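PDB 4J35: phosphotriesterase, putative from Deinococcus radiodurans, which probably hydrolyses lactones at a site for two divalent metal ions, and is here an engineered variant directed at organophosphate hydrolysis. Local coordinates for residues E242-L247 / D294-D299. The protein carries 7 engineered substitutions. Residues are numbered along the deposited sequence; the frame is centred on the assembly and turned at random.
Sequences ERLSVL and DDILPD
The carboxylate of Asp299 is the one flat group in this contact, and Leu244 meets it at OD2 rather than over a face. Methyl CD1 of Leu244 comes to 3.3 Å from OD2 of Asp299 and stands somewhat off the carboxylate plane; no side chain of the two segments stacks on either face. The approach is close van der Waals contact, with no hydrogen bond across the pair. Asp299 extends with CG anti to its backbone N (chi1 -173°), which places OD2 beside Leu244 CD1. An acid suits this place because its oxygens have cationic partners: OD1 forms a salt bridge with Arg302 and OD2 one with Arg303, whose side chain also touches Leu244. The charge can therefore border a leucine without lacking polar partners.

The other methyl of Leu244 makes the apolar half of the contact, CD2 lying 4.0 Å from CG2 of Ile296. The forked leucine end thus touches a carboxylate with one branch and a hydrocarbon with the other. Ile296 is branched at CB, so it can offer CG2 to Leu244 close to its own backbone, which here runs through a wider pi-type turn of helix 291-303. The alpha carbons of Leu244 and Ile296 are 8.5 Å apart, a spacing bridged by these aliphatic groups.

Away from the active-site metals, the contact joins two helices of the TIM-barrel fold. Helix 240-251 follows strand 223-226 and precedes strand 259-261; from it Leu247 packs on Phe226, Leu259 and Leu261, and on Leu300 of helix 291-303. Leu297 of that second helix also rests on Leu261, so both helices lean on strand 259-261.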
loop_
_atom_site.group_PDB
_atom_site.type_symbol
_atom_site.label_atom_id
_atom_site.label_comp_id
_atom_site.label_asym_id
_atom_site.label_seq_id
_atom_site.Cartn_x
_atom_site.Cartn_y
_atom_site.Cartn_z
ATOM N N GLU A 242 -4.858 -6.934 19.110
ATOM C CA GLU A 242 -4.334 -8.197 18.599
ATOM C C GLU A 242 -3.166 -7.932 17.654
ATOM O O GLU A 242 -2.138 -8.628 17.701
ATOM C CB GLU A 242 -5.422 -9.001 17.888
ATOM C CG GLU A 242 -6.597 -9.364 18.788
ATOM C CD GLU A 242 -7.815 -9.856 18.016
ATOM O OE1 GLU A 242 -8.029 -9.399 16.876
ATOM O OE2 GLU A 242 -8.567 -10.698 18.555
ATOM N N ARG A 243 -3.320 -6.931 16.790
ATOM C CA ARG A 243 -2.220 -6.507 15.938
ATOM C C ARG A 243 -0.975 -6.289 16.770
ATOM O O ARG A 243 0.072 -6.831 16.469
ATOM C CB ARG A 243 -2.546 -5.208 15.206
ATOM C CG ARG A 243 -3.557 -5.363 14.092
ATOM C CD ARG A 243 -3.683 -4.086 13.267
ATOM N NE ARG A 243 -4.563 -4.299 12.118
ATOM C CZ ARG A 243 -5.892 -4.243 12.145
ATOM N NH1 ARG A 243 -6.546 -3.936 13.264
ATOM N NH2 ARG A 243 -6.576 -4.490 11.038
ATOM N N LEU A 244 -1.077 -5.482 17.814
ATOM C CA LEU A 244 0.129 -5.064 18.538
ATOM C C LEU A 244 0.722 -6.208 19.351
ATOM O O LEU A 244 1.915 -6.231 19.620
ATOM C CB LEU A 244 -0.140 -3.863 19.447
ATOM C CG LEU A 244 -0.605 -2.589 18.748
ATOM C CD1 LEU A 244 -0.716 -1.468 19.753
ATOM C CD2 LEU A 244 0.308 -2.194 17.601
ATOM N N SER A 245 -0.125 -7.146 19.744
ATOM C CA SER A 245 0.342 -8.332 20.429
ATOM C C SER A 245 1.287 -9.124 19.501
ATOM O O SER A 245 2.363 -9.545 19.932
ATOM C CB SER A 245 -0.852 -9.190 20.853
ATOM O OG SER A 245 -0.426 -10.332 21.577
ATOM N N VAL A 246 0.910 -9.302 18.233
ATOM C CA VAL A 246 1.760 -10.050 17.285
ATOM C C VAL A 246 2.998 -9.231 17.010
ATOM O O VAL A 246 4.117 -9.741 17.011
ATOM C CB VAL A 246 1.051 -10.345 15.948
ATOM C CG1 VAL A 246 1.984 -11.097 14.979
ATOM C CG2 VAL A 246 -0.194 -11.154 16.178
ATOM N N LEU A 247 2.811 -7.934 16.820
ATOM C CA LEU A 247 3.942 -7.062 16.532
ATOM C C LEU A 247 5.009 -7.077 17.633
ATOM O O LEU A 247 6.213 -7.090 17.344
ATOM C CB LEU A 247 3.460 -5.635 16.344
ATOM C CG LEU A 247 4.432 -4.680 15.668
ATOM C CD1 LEU A 247 4.558 -4.992 14.154
ATOM C CD2 LEU A 247 3.916 -3.261 15.883
ATOM N N ASP A 294 -0.671 9.165 16.716
ATOM C CA ASP A 294 -1.265 9.604 17.984
ATOM C C ASP A 294 -1.476 8.486 19.004
ATOM O O ASP A 294 -1.443 8.751 20.214
ATOM C CB ASP A 294 -2.645 10.298 17.770
ATOM C CG ASP A 294 -2.556 11.541 16.941
ATOM O OD1 ASP A 294 -1.432 11.973 16.633
ATOM O OD2 ASP A 294 -3.626 12.126 16.628
ATOM N N ASP A 295 -1.749 7.268 18.532
ATOM C CA ASP A 295 -2.203 6.194 19.420
ATOM C C ASP A 295 -1.199 5.022 19.448
ATOM O O ASP A 295 -0.903 4.456 20.499
ATOM C CB ASP A 295 -3.522 5.621 18.965
ATOM C CG ASP A 295 -4.635 6.659 18.945
ATOM O OD1 ASP A 295 -4.727 7.392 19.951
ATOM O OD2 ASP A 295 -5.341 6.704 17.920
ATOM N N ILE A 296 -0.690 4.668 18.282
ATOM C CA ILE A 296 0.085 3.418 18.175
ATOM C C ILE A 296 1.506 3.565 18.659
ATOM O O ILE A 296 1.942 2.817 19.534
ATOM C CB ILE A 296 0.090 2.896 16.726
ATOM C CG1 ILE A 296 -1.344 2.648 16.247
ATOM C CG2 ILE A 296 0.974 1.642 16.613
ATOM C CD1 ILE A 296 -2.114 1.637 17.079
ATOM N N LEU A 297 2.269 4.470 18.070
ATOM C CA LEU A 297 3.669 4.583 18.453
ATOM C C LEU A 297 3.877 4.805 19.961
ATOM O O LEU A 297 4.773 4.242 20.580
ATOM C CB LEU A 297 4.375 5.668 17.621
ATOM C CG LEU A 297 4.310 5.494 16.099
ATOM C CD1 LEU A 297 5.178 6.536 15.397
ATOM C CD2 LEU A 297 4.704 4.059 15.637
ATOM N N PRO A 298 3.040 5.652 20.582
ATOM C CA PRO A 298 3.241 5.894 22.007
ATOM C C PRO A 298 2.886 4.641 22.764
ATOM O O PRO A 298 3.415 4.357 23.835
ATOM C CB PRO A 298 2.205 7.022 22.332
ATOM C CG PRO A 298 1.982 7.707 21.047
ATOM C CD PRO A 298 2.094 6.596 19.964
ATOM N N ASP A 299 1.957 3.875 22.213
ATOM C CA ASP A 299 1.560 2.675 22.918
ATOM C C ASP A 299 2.725 1.629 22.815
ATOM O O ASP A 299 3.002 0.938 23.768
ATOM C CB ASP A 299 0.269 2.110 22.366
ATOM C CG ASP A 299 -0.246 0.974 23.198
ATOM O OD1 ASP A 299 -0.612 1.220 24.359
ATOM O OD2 ASP A 299 -0.266 -0.167 22.704
#